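Side-chain contacts in transcriptional regulator, TetR family (Agrobacterium tumefaciens, PDB 2G7S), which probably binds operator DNA as a dimer through its N-terminal helix-turn-helix domain and represses transcription, as TetR-family regulators do: residues 15-20 with 27-32; 137-142 with 156-161. One frame throughout, in Å; residues are numbered along the deposited sequence. Where two conformers were deposited one is given.

Interaction 1: residues 15-20 with 27-32; sequences QCARTL and NSFSYA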
# COMPACT_ATOMS: atom_id res chain seq x y z
N GLN A 15 15.93 -15.22 -6.72
CA GLN A 15 14.73 -15.31 -7.60
C GLN A 15 13.54 -15.76 -6.73
O GLN A 15 12.49 -15.09 -6.60
CB GLN A 15 15.01 -16.31 -8.74
CG GLN A 15 13.84 -16.47 -9.71
CD GLN A 15 14.14 -17.23 -10.98
OE1 GLN A 15 15.23 -17.13 -11.55
NE2 GLN A 15 13.16 -17.98 -11.46
N CYS A 16 13.70 -16.89 -6.09
CA CYS A 16 12.64 -17.50 -5.27
C CYS A 16 12.15 -16.54 -4.19
O CYS A 16 10.95 -16.29 -4.05
CB CYS A 16 13.16 -18.82 -4.64
SG CYS A 16 12.01 -19.50 -3.46
N ALA A 17 13.08 -15.96 -3.45
CA ALA A 17 12.70 -15.06 -2.37
C ALA A 17 11.95 -13.83 -2.94
O ALA A 17 11.00 -13.33 -2.31
CB ALA A 17 13.91 -14.61 -1.64
N ARG A 18 12.34 -13.38 -4.11
CA ARG A 18 11.62 -12.20 -4.70
C ARG A 18 10.16 -12.62 -4.97
O ARG A 18 9.22 -11.86 -4.66
CB ARG A 18 12.30 -11.75 -5.97
CG ARG A 18 11.64 -10.40 -6.32
CD ARG A 18 11.95 -9.65 -7.50
NE ARG A 18 13.35 -9.53 -7.75
CZ ARG A 18 13.83 -8.87 -8.83
NH1 ARG A 18 12.97 -8.31 -9.68
NH2 ARG A 18 15.16 -8.83 -9.05
N THR A 19 9.94 -13.78 -5.57
CA THR A 19 8.57 -14.17 -5.86
C THR A 19 7.77 -14.34 -4.57
O THR A 19 6.63 -13.88 -4.48
CB THR A 19 8.61 -15.49 -6.66
OG1 THR A 19 9.32 -15.23 -7.87
CG2 THR A 19 7.24 -16.01 -6.96
N LEU A 20 8.39 -14.92 -3.54
CA LEU A 20 7.66 -15.12 -2.28
C LEU A 20 7.34 -13.78 -1.60
O LEU A 20 6.28 -13.61 -1.01
CB LEU A 20 8.43 -16.05 -1.28
CG LEU A 20 8.75 -17.47 -1.88
CD1 LEU A 20 9.55 -18.22 -0.84
CD2 LEU A 20 7.40 -18.18 -2.20
N ASN A 27 7.72 -11.19 6.24
CA ASN A 27 7.44 -12.24 7.23
C ASN A 27 6.56 -13.34 6.70
O ASN A 27 6.09 -14.20 7.47
CB ASN A 27 6.85 -11.61 8.50
CG ASN A 27 7.91 -10.91 9.33
OD1 ASN A 27 8.86 -11.57 9.76
ND2 ASN A 27 7.77 -9.59 9.54
N SER A 28 6.31 -13.33 5.40
CA SER A 28 5.39 -14.32 4.83
C SER A 28 6.13 -15.54 4.28
O SER A 28 5.45 -16.43 3.72
CB SER A 28 4.66 -13.71 3.66
OG SER A 28 5.45 -13.43 2.52
N PHE A 29 7.46 -15.56 4.33
CA PHE A 29 8.23 -16.73 3.85
C PHE A 29 9.36 -17.02 4.80
O PHE A 29 9.79 -16.16 5.56
CB PHE A 29 8.73 -16.51 2.42
CG PHE A 29 9.83 -15.52 2.33
CD1 PHE A 29 11.14 -15.98 2.28
CD2 PHE A 29 9.62 -14.11 2.38
CE1 PHE A 29 12.24 -15.13 2.25
CE2 PHE A 29 10.73 -13.27 2.39
CZ PHE A 29 12.03 -13.73 2.29
N SER A 30 9.82 -18.28 4.73
CA SER A 30 10.88 -18.75 5.60
C SER A 30 11.97 -19.37 4.70
O SER A 30 11.75 -19.69 3.49
CB SER A 30 10.43 -19.89 6.50
OG SER A 30 9.90 -20.94 5.72
N TYR A 31 13.10 -19.67 5.31
CA TYR A 31 14.11 -20.46 4.57
C TYR A 31 13.56 -21.84 4.22
O TYR A 31 13.90 -22.36 3.15
CB TYR A 31 15.40 -20.62 5.40
CG TYR A 31 16.31 -19.43 5.37
CD1 TYR A 31 15.83 -18.16 4.95
CD2 TYR A 31 17.66 -19.55 5.68
CE1 TYR A 31 16.69 -17.07 4.92
CE2 TYR A 31 18.54 -18.46 5.64
CZ TYR A 31 18.04 -17.22 5.27
OH TYR A 31 18.89 -16.17 5.20
N ALA A 32 12.66 -22.40 5.05
CA ALA A 32 12.06 -23.70 4.64
C ALA A 32 11.30 -23.62 3.29
O ALA A 32 11.26 -24.56 2.45
CB ALA A 32 11.14 -24.26 5.71

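Interaction 2: residues 137-142 with 156-161; sequences AVLERG and ANAEIF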
# COMPACT_ATOMS: atom_id res chain seq x y z
N ALA A 137 11.75 14.40 -12.61
CA ALA A 137 12.50 14.82 -13.81
C ALA A 137 11.67 14.67 -15.08
O ALA A 137 11.75 15.55 -15.97
CB ALA A 137 13.82 14.10 -13.88
N VAL A 138 10.88 13.60 -15.22
CA VAL A 138 10.04 13.43 -16.40
C VAL A 138 9.02 14.57 -16.42
O VAL A 138 8.80 15.20 -17.51
CB VAL A 138 9.28 12.10 -16.34
CG1 VAL A 138 8.25 12.01 -17.51
CG2 VAL A 138 10.31 10.95 -16.38
N LEU A 139 8.37 14.87 -15.28
CA LEU A 139 7.39 15.95 -15.29
C LEU A 139 8.05 17.32 -15.65
O LEU A 139 7.46 18.13 -16.36
CB LEU A 139 6.69 16.00 -13.91
CG LEU A 139 5.77 14.77 -13.70
CD1 LEU A 139 5.47 14.70 -12.24
CD2 LEU A 139 4.46 14.94 -14.47
N GLU A 140 9.24 17.53 -15.10
CA GLU A 140 9.94 18.81 -15.38
C GLU A 140 10.21 18.91 -16.88
O GLU A 140 10.04 20.01 -17.45
CB GLU A 140 11.26 18.87 -14.61
CG GLU A 140 11.05 19.14 -13.15
CD GLU A 140 12.33 18.91 -12.33
OE1 GLU A 140 13.17 18.05 -12.70
OE2 GLU A 140 12.48 19.62 -11.29
N ARG A 141 10.70 17.82 -17.51
CA ARG A 141 10.96 17.86 -18.98
C ARG A 141 9.66 18.11 -19.69
O ARG A 141 9.61 18.79 -20.74
CB ARG A 141 11.57 16.58 -19.43
CG ARG A 141 13.01 16.43 -18.87
CD ARG A 141 13.76 15.29 -19.62
NE ARG A 141 13.07 14.01 -19.58
CZ ARG A 141 13.27 13.10 -18.59
NH1 ARG A 141 14.11 13.33 -17.55
NH2 ARG A 141 12.62 11.94 -18.63
N GLY A 142 8.56 17.53 -19.22
CA GLY A 142 7.29 17.80 -19.89
C GLY A 142 6.90 19.26 -19.84
O GLY A 142 6.38 19.82 -20.84
N ALA A 156 5.81 17.82 -6.33
CA ALA A 156 4.55 17.48 -5.66
C ALA A 156 3.68 16.59 -6.53
O ALA A 156 3.03 15.63 -6.05
CB ALA A 156 3.75 18.76 -5.32
N ASN A 157 3.71 16.84 -7.84
CA ASN A 157 2.96 15.96 -8.76
C ASN A 157 3.59 14.57 -8.85
O ASN A 157 2.84 13.58 -9.02
CB ASN A 157 2.85 16.61 -10.12
CG ASN A 157 1.72 17.64 -10.13
OD1 ASN A 157 0.57 17.30 -10.36
ND2 ASN A 157 2.07 18.92 -9.84
N ALA A 158 4.90 14.49 -8.81
CA ALA A 158 5.56 13.16 -8.80
C ALA A 158 5.13 12.35 -7.56
O ALA A 158 4.90 11.15 -7.64
CB ALA A 158 7.09 13.35 -8.74
N GLU A 159 5.09 13.01 -6.40
CA GLU A 159 4.69 12.33 -5.19
C GLU A 159 3.25 11.87 -5.27
O GLU A 159 2.92 10.73 -4.82
CB GLU A 159 4.91 13.25 -3.99
CG GLU A 159 6.37 13.48 -3.61
CD GLU A 159 7.01 12.24 -2.97
OE1 GLU A 159 6.31 11.55 -2.17
OE2 GLU A 159 8.20 12.05 -3.23
N ILE A 160 2.36 12.68 -5.89
CA ILE A 160 0.96 12.22 -6.10
C ILE A 160 0.95 11.05 -7.08
O ILE A 160 0.23 10.05 -6.85
CB ILE A 160 0.12 13.40 -6.58
CG1 ILE A 160 -0.08 14.42 -5.42
CG2 ILE A 160 -1.23 12.94 -7.15
CD1 ILE A 160 -0.44 15.82 -5.90
N PHE A 161 1.67 11.16 -8.18
CA PHE A 161 1.56 10.05 -9.15
C PHE A 161 2.16 8.75 -8.56
O PHE A 161 1.64 7.65 -8.82
CB PHE A 161 2.28 10.49 -10.42
CG PHE A 161 2.18 9.48 -11.53
CD1 PHE A 161 0.99 9.34 -12.23
CD2 PHE A 161 3.29 8.71 -11.89
CE1 PHE A 161 0.90 8.37 -13.25
CE2 PHE A 161 3.22 7.77 -12.92
CZ PHE A 161 2.01 7.63 -13.62

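Interaction 1: residues 15-20 with 27-32
L20 and F29 bring helix 6-24 and the chain that follows it closest together, their CA atoms 6.4 Å apart. Residues 15-20 are a continuous helical run, whereas 27-30 form an irregular link, extended at F29 and S30, that enters helix 31-38 at Y31. S30 is the N-cap, its side chain capping a backbone N of that helix, while its own N hydrogen-bonds D33 OD2. F29 carries the contact on its side. Its CB lies 3.7 Å from L20 CB and 3.8 Å from L20 CD1. With chi1 at 72°, F29 CG sits between its own backbone N and carbonyl carbon, which turns the ring toward helix 6-24, where it meets L20 and A17 obliquely. The far part of the ring arrives more loosely, F29 CE1 being 4.3 Å from A17 CB. L20 CG is anti to its carbonyl carbon (chi1 -58°), which helps bring CD1 beside F29 CB. At the upstream end, S28 OG comes within 3.6 Å of L20 O, but its hydrogen bond is to G25 O. I34 also touches F29, L55 and L59 touch A17, and K52 makes a cation-pi contact with the F29 ring. The contact lies in the N-terminal helical domain that, as in other TetR-family proteins, probably binds DNA. With carbon meeting carbon, the two segments hold by shape and burial rather than by directional bonds.

Interaction 2: residues 137-142 with 156-161
L139 on helix 118-144 packs against N157 and A158 on helix 154-173, a helix-to-helix contact inside the all-helical C-terminal domain of the TetR fold. The contact is small, burying 99 Å² over both sides, and rests on one methyl group of L139. L139 CD1 lies 3.8 Å from A158 CA and 4.1 Å from A158 CB, and 3.9 Å from CB of the preceding residue, N157. L139 CG is anti to its own carbonyl carbon (chi1 -70°) and chi2 is extended at 164°, which carries CD1 out to the facing backbone. The small side chain of A158 permits that approach, with the L139 and A158 CA atoms 7.3 Å apart. I192 of helix 180-192 and A154 also touch L139, while L135 and T136 lie against A158.

The polar ends of N157 and E159 bond outside the two segments. N157 offers L139 only its CB; its amide turns away, and ND2 donates to the backbone oxygens of T151 and T153, tying the start of helix 154-173 to the preceding loop. E159, pointing away from 137-142, hydrogen-bonds through OE2 to S132 OG on helix 118-144, a second tie between the same two helices, and through OE1 to H175 of the second subunit. Within the pair, the nearest approach is that of L139 CD1 to the backbone atom A158 N, at 3.5 Å.

The contacts sit on opposite sides of the chain's centre, with their own centres 34 Å apart, one in each family region. Interaction 1 joins a helix to the linker before the next helix, and is partly buried; interaction 2 joins two long helices and is buried, yet it hides less surface, 99 against 180 Å². A phenylalanine, by its CB and ring, meets leucine and alanine in the first; a single leucine methyl meets alanine and the CB of an asparagine in the second. They share no helix, although each lies near the second subunit: 27-32 by packing of N27 and S28 on N27 of that subunit, 156-161 through E159 and by I160 against its P187.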